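Local coordinates for putative molybdenum cofactor biosynthesis protein (Corynebacterium diphtheriae, PDB 2G2C) that probably takes part in molybdenum cofactor biosynthesis, as a member of a family with a probable molybdopterin-binding domain, although its own function is unproven, at residues L29-M34 with I146-W150; Y43-S47 with Q68-F72; E53-V59 with K84-A90; L102-I106 with R121-G125; G128-A133 with E162-A166. All coordinates share one frame; numbering follows the deposited sequence.

Interaction 1 (L29-M34 with I146-W150); sequences LLQRLM and ITDTW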
# COMPACT_ATOMS: atom_id res chain seq x y z
N LEU A 29 -3.38 -5.44 12.00
CA LEU A 29 -2.13 -6.11 11.66
C LEU A 29 -1.08 -5.10 11.17
O LEU A 29 0.05 -5.04 11.69
CB LEU A 29 -2.33 -7.27 10.67
CG LEU A 29 -1.05 -7.87 10.08
CD1 LEU A 29 -0.12 -8.42 11.17
CD2 LEU A 29 -1.43 -8.93 9.11
N LEU A 30 -1.45 -4.29 10.18
CA LEU A 30 -0.52 -3.23 9.70
C LEU A 30 -0.05 -2.28 10.80
O LEU A 30 1.13 -1.90 10.83
CB LEU A 30 -1.13 -2.43 8.54
CG LEU A 30 -1.18 -3.26 7.25
CD1 LEU A 30 -2.24 -2.72 6.29
CD2 LEU A 30 0.22 -3.35 6.57
N GLN A 31 -0.97 -1.90 11.71
CA GLN A 31 -0.58 -1.06 12.84
C GLN A 31 0.48 -1.75 13.71
O GLN A 31 1.41 -1.09 14.17
CB GLN A 31 -1.80 -0.67 13.67
CG GLN A 31 -2.70 0.32 12.94
CD GLN A 31 -4.00 0.62 13.64
OE1 GLN A 31 -4.32 1.79 13.89
NE2 GLN A 31 -4.76 -0.43 13.98
N ARG A 32 0.34 -3.07 13.93
CA ARG A 32 1.36 -3.81 14.69
C ARG A 32 2.72 -3.86 13.96
O ARG A 32 3.80 -3.70 14.58
CB ARG A 32 0.87 -5.24 15.02
CG ARG A 32 -0.30 -5.28 15.98
CD ARG A 32 -0.86 -6.67 16.21
NE ARG A 32 -1.74 -6.58 17.37
CZ ARG A 32 -3.05 -6.78 17.38
NH1 ARG A 32 -3.69 -7.22 16.30
NH2 ARG A 32 -3.73 -6.60 18.53
N LEU A 33 2.65 -4.07 12.65
CA LEU A 33 3.88 -4.15 11.86
C LEU A 33 4.59 -2.80 11.82
O LEU A 33 5.83 -2.74 11.79
CB LEU A 33 3.60 -4.68 10.44
CG LEU A 33 2.96 -6.07 10.44
CD1 LEU A 33 2.41 -6.42 9.08
CD2 LEU A 33 3.97 -7.15 10.90
N MSE A 34 3.79 -1.72 11.84
CA MSE A 34 4.36 -0.36 11.83
C MSE A 34 4.96 0.07 13.14
O MSE A 34 5.88 0.89 13.16
CB MSE A 34 3.30 0.66 11.42
CG MSE A 34 2.88 0.55 10.00
SE MSE A 34 1.33 1.71 9.69
CE MSE A 34 1.43 1.70 7.75
N ILE A 146 0.12 -9.93 3.61
CA ILE A 146 0.57 -8.66 4.18
C ILE A 146 1.90 -8.81 4.91
O ILE A 146 2.77 -7.95 4.82
CB ILE A 146 -0.51 -8.14 5.16
CG1 ILE A 146 -1.71 -7.65 4.35
CG2 ILE A 146 0.01 -7.00 6.00
CD1 ILE A 146 -2.99 -7.50 5.18
N THR A 147 2.05 -9.89 5.71
CA THR A 147 3.31 -10.04 6.46
C THR A 147 4.52 -10.31 5.55
O THR A 147 5.64 -9.86 5.84
CB THR A 147 3.22 -11.13 7.56
OG1 THR A 147 3.04 -12.41 6.96
CG2 THR A 147 2.06 -10.82 8.51
N ASP A 148 4.29 -11.03 4.46
CA ASP A 148 5.35 -11.26 3.46
C ASP A 148 5.72 -9.96 2.72
O ASP A 148 6.91 -9.67 2.48
CB ASP A 148 4.93 -12.33 2.47
CG ASP A 148 5.04 -13.74 3.04
OD1 ASP A 148 5.75 -13.97 4.05
OD2 ASP A 148 4.37 -14.63 2.47
N THR A 149 4.71 -9.16 2.39
CA THR A 149 5.00 -7.87 1.75
C THR A 149 5.81 -7.01 2.70
O THR A 149 6.82 -6.42 2.32
CB THR A 149 3.68 -7.17 1.36
OG1 THR A 149 3.08 -7.92 0.29
CG2 THR A 149 3.92 -5.73 0.95
N TRP A 150 5.36 -6.95 3.96
CA TRP A 150 6.01 -6.12 4.96
C TRP A 150 7.46 -6.56 5.19
O TRP A 150 8.35 -5.73 5.36
CB TRP A 150 5.23 -6.18 6.28
CG TRP A 150 5.72 -5.15 7.18
CD1 TRP A 150 6.61 -5.30 8.23
CD2 TRP A 150 5.39 -3.75 7.13
NE1 TRP A 150 6.81 -4.11 8.83
CE2 TRP A 150 6.09 -3.13 8.19
CE3 TRP A 150 4.57 -2.97 6.30
CZ2 TRP A 150 6.01 -1.75 8.44
CZ3 TRP A 150 4.46 -1.60 6.55
CH2 TRP A 150 5.19 -1.01 7.61

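Interaction 2 (Y43-S47 with Q68-F72); sequences YELIS and QGARF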
# COMPACT_ATOMS: atom_id res chain seq x y z
N TYR A 43 6.25 5.52 11.87
CA TYR A 43 5.10 5.74 10.99
C TYR A 43 4.04 6.51 11.75
O TYR A 43 3.66 6.12 12.87
CB TYR A 43 4.50 4.41 10.51
CG TYR A 43 5.44 3.59 9.69
CD1 TYR A 43 5.51 3.74 8.30
CD2 TYR A 43 6.26 2.67 10.30
CE1 TYR A 43 6.40 2.99 7.54
CE2 TYR A 43 7.15 1.91 9.56
CZ TYR A 43 7.20 2.07 8.18
OH TYR A 43 8.07 1.33 7.42
N GLU A 44 3.56 7.58 11.15
CA GLU A 44 2.45 8.35 11.69
C GLU A 44 1.22 8.10 10.82
O GLU A 44 1.11 8.65 9.69
CB GLU A 44 2.79 9.85 11.70
CG GLU A 44 1.68 10.67 12.34
CD GLU A 44 1.82 12.17 12.15
OE1 GLU A 44 2.94 12.64 11.86
OE2 GLU A 44 0.80 12.88 12.30
N LEU A 45 0.31 7.27 11.31
CA LEU A 45 -0.89 6.94 10.53
C LEU A 45 -1.88 8.11 10.49
O LEU A 45 -2.55 8.39 11.50
CB LEU A 45 -1.59 5.70 11.08
CG LEU A 45 -2.74 5.14 10.25
CD1 LEU A 45 -2.23 4.58 8.93
CD2 LEU A 45 -3.39 4.05 11.06
N ILE A 46 -1.95 8.80 9.36
CA ILE A 46 -2.83 9.97 9.26
C ILE A 46 -4.22 9.65 8.77
O ILE A 46 -5.14 10.46 8.92
CB ILE A 46 -2.17 11.09 8.45
CG1 ILE A 46 -2.14 10.73 6.95
CG2 ILE A 46 -0.77 11.40 9.06
CD1 ILE A 46 -1.78 11.92 6.02
N SER A 47 -4.38 8.46 8.19
CA SER A 47 -5.63 8.06 7.57
C SER A 47 -5.72 6.53 7.51
O SER A 47 -4.71 5.91 7.18
CB SER A 47 -5.68 8.62 6.14
OG SER A 47 -6.84 8.20 5.45
N GLN A 68 -3.60 14.70 1.51
CA GLN A 68 -3.49 14.92 2.96
C GLN A 68 -2.04 14.87 3.44
O GLN A 68 -1.75 15.14 4.62
CB GLN A 68 -4.37 13.92 3.71
CG GLN A 68 -5.85 14.17 3.36
CD GLN A 68 -6.87 13.42 4.19
OE1 GLN A 68 -6.53 12.62 5.07
NE2 GLN A 68 -8.15 13.69 3.91
N GLY A 69 -1.13 14.57 2.51
CA GLY A 69 0.29 14.60 2.82
C GLY A 69 0.91 13.23 3.10
O GLY A 69 2.06 13.16 3.55
N ALA A 70 0.16 12.14 2.89
CA ALA A 70 0.79 10.82 3.12
C ALA A 70 1.96 10.59 2.16
O ALA A 70 1.86 10.85 0.95
CB ALA A 70 -0.23 9.73 2.96
N ARG A 71 3.06 10.13 2.75
CA ARG A 71 4.22 9.75 1.94
C ARG A 71 4.44 8.23 1.86
O ARG A 71 5.29 7.77 1.13
CB ARG A 71 5.49 10.48 2.37
CG ARG A 71 5.37 12.00 2.13
CD ARG A 71 6.72 12.65 2.27
NE ARG A 71 7.68 12.18 1.27
CZ ARG A 71 9.01 12.15 1.44
NH1 ARG A 71 9.56 12.62 2.58
NH2 ARG A 71 9.77 11.65 0.46
N PHE A 72 3.63 7.48 2.62
CA PHE A 72 3.67 6.02 2.55
C PHE A 72 2.22 5.59 2.55
O PHE A 72 1.48 5.93 3.47
CB PHE A 72 4.42 5.41 3.74
CG PHE A 72 4.37 3.91 3.76
CD1 PHE A 72 4.81 3.18 2.67
CD2 PHE A 72 3.83 3.21 4.84
CE1 PHE A 72 4.75 1.77 2.67
CE2 PHE A 72 3.76 1.80 4.82
CZ PHE A 72 4.23 1.09 3.76
O HOH W 1 -8.10 11.31 7.38
O HOH W 2 -6.80 9.88 3.31

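Interaction 3 (E53-V59 with K84-A90); sequences EGYDTVV and KNQTPEA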
# COMPACT_ATOMS: atom_id res chain seq x y z
N GLU A 53 -14.25 -2.64 -3.71
CA GLU A 53 -13.36 -2.91 -4.84
C GLU A 53 -13.65 -2.01 -6.02
O GLU A 53 -14.79 -1.59 -6.24
CB GLU A 53 -13.51 -4.36 -5.28
CG GLU A 53 -13.10 -5.25 -4.19
CD GLU A 53 -11.98 -6.16 -4.56
OE1 GLU A 53 -11.15 -5.74 -5.43
OE2 GLU A 53 -11.94 -7.28 -3.98
N GLY A 54 -12.63 -1.74 -6.82
CA GLY A 54 -12.84 -1.07 -8.10
C GLY A 54 -11.72 -0.08 -8.39
O GLY A 54 -10.94 0.27 -7.51
N TYR A 55 -11.68 0.41 -9.62
CA TYR A 55 -10.72 1.41 -10.02
C TYR A 55 -11.04 2.76 -9.36
O TYR A 55 -10.17 3.39 -8.71
CB TYR A 55 -10.76 1.52 -11.53
CG TYR A 55 -9.67 2.39 -12.11
CD1 TYR A 55 -8.46 1.82 -12.57
CD2 TYR A 55 -9.85 3.78 -12.25
CE1 TYR A 55 -7.46 2.61 -13.13
CE2 TYR A 55 -8.88 4.58 -12.82
CZ TYR A 55 -7.67 3.99 -13.27
OH TYR A 55 -6.70 4.80 -13.84
N ASP A 56 -12.27 3.24 -9.53
CA ASP A 56 -12.58 4.58 -9.06
C ASP A 56 -12.44 4.75 -7.55
O ASP A 56 -11.96 5.77 -7.07
CB ASP A 56 -13.98 4.97 -9.53
CG ASP A 56 -14.17 4.74 -11.03
OD1 ASP A 56 -13.98 5.72 -11.80
OD2 ASP A 56 -14.49 3.60 -11.43
N THR A 57 -12.89 3.74 -6.81
CA THR A 57 -12.81 3.80 -5.35
C THR A 57 -11.36 3.84 -4.86
O THR A 57 -11.00 4.61 -3.94
CB THR A 57 -13.52 2.63 -4.71
OG1 THR A 57 -13.11 1.42 -5.36
CG2 THR A 57 -15.04 2.86 -4.87
N VAL A 58 -10.51 3.00 -5.46
CA VAL A 58 -9.09 3.00 -5.03
C VAL A 58 -8.37 4.29 -5.46
O VAL A 58 -7.66 4.92 -4.67
CB VAL A 58 -8.40 1.73 -5.52
CG1 VAL A 58 -6.90 1.75 -5.21
CG2 VAL A 58 -9.07 0.51 -4.89
N VAL A 59 -8.61 4.73 -6.71
CA VAL A 59 -8.06 6.03 -7.13
C VAL A 59 -8.44 7.16 -6.19
O VAL A 59 -7.58 7.96 -5.82
CB VAL A 59 -8.49 6.42 -8.59
CG1 VAL A 59 -8.13 7.92 -8.88
CG2 VAL A 59 -7.84 5.50 -9.58
N LYS A 84 -13.48 -6.55 -10.86
CA LYS A 84 -13.46 -5.46 -9.88
C LYS A 84 -12.12 -5.31 -9.15
O LYS A 84 -11.93 -4.33 -8.42
CB LYS A 84 -14.53 -5.73 -8.81
CG LYS A 84 -14.30 -7.02 -7.95
CD LYS A 84 -15.47 -7.26 -6.97
CE LYS A 84 -15.18 -8.41 -6.01
NZ LYS A 84 -16.20 -8.49 -4.93
N ASN A 85 -11.22 -6.28 -9.36
CA ASN A 85 -9.90 -6.23 -8.72
C ASN A 85 -9.00 -5.30 -9.52
O ASN A 85 -8.30 -5.72 -10.46
CB ASN A 85 -9.24 -7.61 -8.70
CG ASN A 85 -9.93 -8.58 -7.81
OD1 ASN A 85 -10.62 -8.22 -6.85
ND2 ASN A 85 -9.72 -9.84 -8.10
N GLN A 86 -9.04 -4.01 -9.17
CA GLN A 86 -8.37 -2.98 -9.97
C GLN A 86 -7.37 -2.17 -9.10
O GLN A 86 -6.95 -1.07 -9.48
CB GLN A 86 -9.41 -2.05 -10.58
CG GLN A 86 -10.32 -2.67 -11.61
CD GLN A 86 -9.61 -3.05 -12.90
OE1 GLN A 86 -9.83 -4.16 -13.46
NE2 GLN A 86 -8.70 -2.18 -13.33
N THR A 87 -6.97 -2.72 -7.95
CA THR A 87 -6.01 -1.97 -7.14
C THR A 87 -4.70 -1.68 -7.88
O THR A 87 -4.23 -0.56 -7.86
CB THR A 87 -5.75 -2.65 -5.80
OG1 THR A 87 -7.02 -2.78 -5.15
CG2 THR A 87 -4.75 -1.86 -4.96
N PRO A 88 -4.11 -2.69 -8.54
CA PRO A 88 -2.83 -2.43 -9.24
C PRO A 88 -3.02 -1.36 -10.34
O PRO A 88 -2.14 -0.50 -10.52
CB PRO A 88 -2.44 -3.80 -9.82
CG PRO A 88 -3.18 -4.77 -8.89
CD PRO A 88 -4.52 -4.10 -8.71
N GLU A 89 -4.11 -1.44 -11.10
CA GLU A 89 -4.36 -0.49 -12.20
C GLU A 89 -4.55 0.93 -11.61
O GLU A 89 -3.96 1.92 -12.10
CB GLU A 89 -5.61 -0.88 -13.02
CG GLU A 89 -5.44 -2.18 -13.86
CD GLU A 89 -5.61 -3.52 -13.08
OE1 GLU A 89 -5.66 -3.56 -11.82
OE2 GLU A 89 -5.72 -4.56 -13.77
N ALA A 90 -5.36 1.02 -10.57
CA ALA A 90 -5.58 2.32 -9.92
C ALA A 90 -4.24 2.88 -9.41
O ALA A 90 -3.90 4.07 -9.57
CB ALA A 90 -6.62 2.18 -8.76
O HOH W 3 -10.01 -3.04 -6.49

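Interaction 4 (L102-I106 with R121-G125); sequences LEQQI and RGIVG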
# COMPACT_ATOMS: atom_id res chain seq x y z
N LEU A 102 11.56 -4.87 -5.82
CA LEU A 102 10.87 -5.15 -4.56
C LEU A 102 9.66 -6.08 -4.78
O LEU A 102 9.43 -7.01 -3.99
CB LEU A 102 10.44 -3.85 -3.88
CG LEU A 102 11.57 -2.90 -3.43
CD1 LEU A 102 11.05 -1.60 -2.77
CD2 LEU A 102 12.54 -3.60 -2.52
N GLU A 103 8.87 -5.83 -5.83
CA GLU A 103 7.81 -6.76 -6.19
C GLU A 103 8.33 -8.19 -6.34
O GLU A 103 7.71 -9.15 -5.91
CB GLU A 103 7.16 -6.37 -7.53
CG GLU A 103 6.59 -4.95 -7.45
CD GLU A 103 6.07 -4.40 -8.75
OE1 GLU A 103 5.96 -5.18 -9.72
OE2 GLU A 103 5.78 -3.18 -8.78
N GLN A 104 9.45 -8.31 -7.04
CA GLN A 104 10.05 -9.61 -7.29
C GLN A 104 10.51 -10.26 -5.98
O GLN A 104 10.32 -11.48 -5.81
CB GLN A 104 11.19 -9.47 -8.31
CG GLN A 104 10.62 -9.12 -9.68
CD GLN A 104 11.69 -8.84 -10.69
OE1 GLN A 104 12.82 -9.32 -10.55
NE2 GLN A 104 11.35 -8.07 -11.73
N GLN A 105 11.09 -9.47 -5.07
CA GLN A 105 11.56 -9.99 -3.78
C GLN A 105 10.38 -10.47 -2.93
O GLN A 105 10.49 -11.46 -2.23
CB GLN A 105 12.36 -8.94 -3.01
CG GLN A 105 13.73 -8.67 -3.59
CD GLN A 105 14.66 -7.94 -2.64
OE1 GLN A 105 15.87 -8.25 -2.57
NE2 GLN A 105 14.12 -6.97 -1.89
N ILE A 106 9.26 -9.75 -3.02
CA ILE A 106 8.08 -10.14 -2.25
C ILE A 106 7.63 -11.53 -2.70
O ILE A 106 7.26 -12.38 -1.87
CB ILE A 106 6.94 -9.11 -2.40
CG1 ILE A 106 7.27 -7.84 -1.65
CG2 ILE A 106 5.60 -9.72 -1.96
CD1 ILE A 106 6.42 -6.64 -2.11
N ARG A 121 -1.14 -9.20 -8.34
CA ARG A 121 -0.62 -8.32 -9.35
C ARG A 121 -0.23 -7.02 -8.66
O ARG A 121 -0.04 -6.02 -9.33
CB ARG A 121 -1.71 -8.10 -10.35
CG ARG A 121 -2.20 -9.41 -10.94
CD ARG A 121 -3.22 -9.16 -12.03
NE ARG A 121 -4.35 -8.40 -11.48
CZ ARG A 121 -4.62 -7.14 -11.78
NH1 ARG A 121 -3.83 -6.44 -12.60
NH2 ARG A 121 -5.68 -6.55 -11.20
N GLY A 122 -0.13 -7.04 -7.33
CA GLY A 122 0.14 -5.81 -6.58
C GLY A 122 1.45 -5.19 -6.99
O GLY A 122 2.43 -5.93 -7.20
N ILE A 123 1.47 -3.85 -7.12
CA ILE A 123 2.71 -3.17 -7.49
C ILE A 123 3.30 -2.36 -6.32
O ILE A 123 2.64 -2.14 -5.30
CB ILE A 123 2.56 -2.32 -8.79
CG1 ILE A 123 1.54 -1.23 -8.57
CG2 ILE A 123 2.21 -3.26 -9.95
CD1 ILE A 123 1.51 -0.22 -9.73
N VAL A 124 4.55 -1.93 -6.52
CA VAL A 124 5.24 -1.04 -5.58
C VAL A 124 5.87 0.05 -6.41
O VAL A 124 6.48 -0.22 -7.44
CB VAL A 124 6.39 -1.74 -4.80
CG1 VAL A 124 7.08 -0.78 -3.84
CG2 VAL A 124 5.82 -2.96 -4.02
N GLY A 125 5.73 1.30 -5.97
CA GLY A 125 6.39 2.36 -6.74
C GLY A 125 6.37 3.66 -6.01
O GLY A 125 5.70 3.77 -4.96
O HOH W 4 3.86 -7.25 -9.19

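Interaction 5 (G128-A133 with E162-A166); sequences GRDDHA and EGLDA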
# COMPACT_ATOMS: atom_id res chain seq x y z
N GLY A 128 7.11 10.18 -7.38
CA GLY A 128 8.03 11.25 -7.80
C GLY A 128 9.42 10.88 -7.34
O GLY A 128 9.64 9.76 -6.83
N ARG A 129 10.33 11.84 -7.45
CA ARG A 129 11.72 11.56 -7.12
C ARG A 129 12.36 12.45 -6.06
O ARG A 129 13.57 12.39 -5.84
CB ARG A 129 12.57 11.31 -8.38
CG ARG A 129 12.03 10.14 -9.24
CD ARG A 129 12.30 8.75 -8.61
NE ARG A 129 13.73 8.43 -8.72
CZ ARG A 129 14.33 7.93 -9.81
NH1 ARG A 129 13.59 7.60 -10.88
NH2 ARG A 129 15.66 7.74 -9.83
N ASP A 130 11.53 13.20 -5.36
CA ASP A 130 12.00 14.23 -4.47
C ASP A 130 11.36 14.06 -3.10
O ASP A 130 10.65 13.05 -2.85
CB ASP A 130 11.75 15.63 -5.03
CG ASP A 130 10.27 15.95 -5.22
OD1 ASP A 130 9.35 15.38 -4.57
OD2 ASP A 130 10.02 16.87 -6.04
N ASP A 131 11.57 15.05 -2.24
CA ASP A 131 11.13 14.93 -0.83
C ASP A 131 9.64 15.14 -0.58
O ASP A 131 9.15 15.16 0.59
CB ASP A 131 12.04 15.73 0.12
CG ASP A 131 11.91 17.23 -0.05
OD1 ASP A 131 11.10 17.68 -0.88
OD2 ASP A 131 12.64 17.94 0.69
N HIS A 132 8.89 15.29 -1.69
CA HIS A 132 7.44 15.32 -1.63
C HIS A 132 6.84 14.00 -2.14
O HIS A 132 5.63 13.79 -2.01
CB HIS A 132 6.89 16.47 -2.44
CG HIS A 132 7.00 17.79 -1.73
ND1 HIS A 132 6.04 18.78 -1.83
CD2 HIS A 132 7.94 18.26 -0.88
CE1 HIS A 132 6.40 19.80 -1.08
NE2 HIS A 132 7.55 19.51 -0.49
N ALA A 133 7.68 13.13 -2.70
CA ALA A 133 7.18 11.90 -3.34
C ALA A 133 6.71 10.91 -2.29
O ALA A 133 7.26 10.89 -1.19
CB ALA A 133 8.25 11.27 -4.22
N GLU A 162 15.57 7.98 2.38
CA GLU A 162 16.85 8.67 2.30
C GLU A 162 17.14 9.07 0.84
O GLU A 162 17.62 10.19 0.60
CB GLU A 162 17.99 7.82 2.85
CG GLU A 162 19.35 8.52 2.84
CD GLU A 162 20.37 7.77 3.67
OE1 GLU A 162 21.53 8.25 3.77
OE2 GLU A 162 20.01 6.70 4.24
N GLY A 163 16.88 8.16 -0.11
CA GLY A 163 17.06 8.46 -1.54
C GLY A 163 16.13 9.58 -2.02
O GLY A 163 16.58 10.54 -2.69
N LEU A 164 14.86 9.50 -1.67
CA LEU A 164 13.92 10.52 -2.15
C LEU A 164 14.25 11.87 -1.56
O LEU A 164 14.06 12.91 -2.22
CB LEU A 164 12.47 10.17 -1.80
CG LEU A 164 11.89 8.91 -2.46
CD1 LEU A 164 10.51 8.54 -1.90
CD2 LEU A 164 11.79 9.16 -3.97
N ASP A 165 14.73 11.86 -0.32
CA ASP A 165 14.93 13.13 0.42
C ASP A 165 16.30 13.78 0.22
O ASP A 165 16.54 14.87 0.78
CB ASP A 165 14.62 12.92 1.91
CG ASP A 165 13.14 12.64 2.18
OD1 ASP A 165 12.35 12.51 1.22
OD2 ASP A 165 12.79 12.52 3.37
N ALA A 166 17.18 13.15 -0.55
CA ALA A 166 18.57 13.59 -0.70
C ALA A 166 18.65 15.06 -1.15
O ALA A 166 17.90 15.48 -2.04
CB ALA A 166 19.30 12.69 -1.68
O HOH W 5 16.18 12.36 -4.72

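Interaction 1 (L29-M34 with I146-W150)
Leu-33 lies against the indole of Trp-150. Its CB sits over the five-membered ring, 3.6 Å from the centroid and 7° off the ring normal. This is a CH-pi contact. It falls on one face, and Leu-33 and Trp-150 run past each other in opposite directions. The ring is brought across to helix 26-34 because CG of Trp-150 is anti to the backbone N (chi1 -168°). Leu-33 O is 3.4 Å from NE1 of Trp-150. At the far end of the indole, CG of Met-34, a selenomethionine, reaches CH2 of Trp-150 at 3.7 Å, and the two side chains cross at about a right angle.

The two helices flank each other on the same side of the central sheet, in the alpha/beta layering of the molybdopterin-binding family. Their segments run roughly parallel, 26° apart, with axes 11.0 Å from each other. Leu-30 and Met-34 also rest on Ile-74 of strand 72-76, and Ile-146 rests on Ala-139 of strand 135-139.

Most of the rest is aliphatic and centres on CG2 of Ile-146. This methyl, anti to its own backbone N, meets three leucines of helix 26-34. Leu-30 CD2 meets CG2 of Ile-146 at 3.7 Å. Leu-29 CD2 and Leu-33 CD1 each come within 3.9 Å of the same CG2. Leu-29 CD2 also touches CG2 of Thr-147 at 4.0 Å. The hydroxyl of Thr-147 takes no part, being hydrogen-bonded back to Gly-144 O within its own helix.

Interaction 2 (Y43-S47 with Q68-F72)
Tyr-43 and Phe-72 form the close-packed end of this contact. Tyr-43 CE1 comes to 3.7 Å from Phe-72 CD2. The ring planes stand 49° apart and the centroids 5.6 Å, so the rings meet aslant. Phe-72 is buried.

Ile-46 packs closely too, through a single methyl. Its CD1 reaches the turn that follows helix 55-67, lying 3.5 Å from Gln-68 O and 3.7 Å from Ala-70 N. CB of Ala-70 is 4.1 Å from the same CD1. CG1 of Ile-46 stands between the backbone N and the carbonyl carbon (chi1 73°); this, with chi2 near trans, carries CD1 over to the turn. Gly-69, whose backbone also borders this methyl, has positive phi (100°) and ends the helix in a Schellman motif.

The other end is loose and watery. Gln-68 is exposed and makes no direct hydrogen bond to the strand. One water donates to Gln-68 OE1 at 3.1 Å and weakly to Ile-46 O. A second water hydrogen-bonds to Ser-47 OG and weakly to the same OE1. Ser-47 has two conformers, so this second bridge applies to one of them.

Strand 42-51 is an edge strand of the sheet within the chain, and 5-13 lies next to it. Glu-44 and Ile-46 bond through their backbones to Ser-8 of that neighbour. Tyr-43 is further packed by Met-34 of helix 26-34, Trp-150 of helix 143-153 and Ile-157 of helix 157-165, while Phe-72 opens strand 72-76 and touches Val-137.

Interaction 3 (E53-V59 with K84-A90)
Glu-53 and Lys-84 lie at a slant, touching along their aliphatic parts. CB of Glu-53 is 3.9 Å from CG of Lys-84. Lys-84 is extended beyond CG, so its ammonium passes the carboxylate: NZ stays 4.5 Å from Glu-53 OE2, too far for a salt bridge, and pairs with Asp-15 instead. The Glu-53 chain bends at chi2 (-121°), which turns OE1 back toward the opposite backbone.

There it meets a bound water. This water donates to Glu-53 OE1 at 3.1 Å and also to Thr-87 OG1. It accepts from Gly-54 N at 2.9 Å and from Gln-86 N at 3.0 Å. Four bonds therefore hold it between the two segments. Gly-54 and Gln-86 are the N-cap residues of helices 55-67 and 87-92, so the water joins the starts of both helices. Thr-87 OG1 also bonds to Gly-77 O, in the glycine-rich loop after strand 72-76. In relatives such as MogA and MoaB this region lines the molybdopterin pocket, and a similar role is plausible here. A sodium ion is bound about 6 Å from the side chain of Asn-85.

Beyond the water the contact is mostly apolar. CB of Ala-90 touches both valines, CG1 of Val-58 and CG2 of Val-59, each at 3.6 Å. It also lies over one face of the Tyr-55 ring, offset toward the rim. CB of Glu-89 meets the edge of that ring in its plane, while the Glu-89 carboxylate leads away to a salt bridge with Arg-121.

Interaction 4 (L102-I106 with R121-G125)
Helix 100-109 comes nearest the start of strand 124-126 at Glu-103 and Val-124, whose CA atoms are 6.3 Å apart. The helix packs on the mixed sheet near its short edge strand 97-98, in the alpha/beta fold of the molybdopterin-binding family. Helix 143-153 lies beside it, and Ile-106 touches Thr-149 there.

Val-124 offers its methyls to the helix. CG1 meets CD1 of Leu-102 at 4.2 Å, where the side chains cross at about a right angle. CG2 meets CD1 of Ile-106, also at 4.2 Å, and lies 4.0 Å from CG of Glu-103. These contacts are loose.

The polar part rests on Glu-103. Its chain is extended beyond CG (chi2 173°), which carries the carboxylate past Val-124 to the backbone. Val-124 N donates to OE2 at 2.9 Å with an angle of 167° at the hydrogen, so the bond is nearly straight. OE2 is taken on its anti side, 32° out of the carboxylate plane. The same oxygen forms a salt bridge with Arg-98, which would offset the charge of this carboxylate near the sheet. CB of Ile-123, just before the strand, lies 3.3 Å from Glu-103 OE2. The other oxygen is tied by a water, which donates to Glu-103 OE1 at 3.0 Å and to Gly-122 O at 2.8 Å.

Interaction 5 (G128-A133 with E162-A166)
The peptide group of Asp-130 has Leu-164 O over one face, 3.1 Å from Asp-130 C and almost straight above it. Asp-131 N is close to the same oxygen but badly angled, so no hydrogen bond forms. The Asp-165 carboxylate is the second flat group. CB of Asp-131 lies over one face of it, 3.4 Å from Asp-165 OD1.

The Leu-164 side chain lies against the loop: CD2 is 3.6 Å from Gly-128 O and 4.1 Å from CB of Ala-133. Gly-128 O is buried here without a hydrogen-bond partner. A water between the segments lies 2.8 Å from Arg-129 O and equally far from Gly-163 O, though it may not serve both fully.

The loop holds its own shape. Asp-130 to Ala-133 is a type I turn, reinforced by an Asx turn: His-132 N donates to Asp-130 OD1 at 2.9 Å, from above the carboxylate plane.

The loop joins strand 124-126 to strand 135-139 and leans on the end of helix 157-165, near the C-terminus. Arg-71, just before strand 72-76, ties the two together by a salt bridge to Asp-165 and a hydrogen bond to Ala-133 O.

Overall arrangement
Interaction 1 is apolar packing of two helices, partly buried against the sheet. Interaction 2 touches it through Tyr-43, Phe-72, Met-34 and Trp-150, so the two share one cluster of aromatic rings and selenomethionine; the outer end of interaction 2 is wet. Interaction 4 joins interaction 1 where Ile-106 meets Thr-149, but a hydrogen bond from Val-124 N to the Glu-103 carboxylate sets its chemistry apart. Interaction 3 lies across the chain's centre from interaction 1, nearest the sodium ion, and is organised round a four-bonded water. Arg-121 links interactions 3 and 4 by a salt bridge to Glu-89. Interaction 5 is mostly surface, its centre about 18 Å from the chain centre, and Arg-71 connects it to interaction 2.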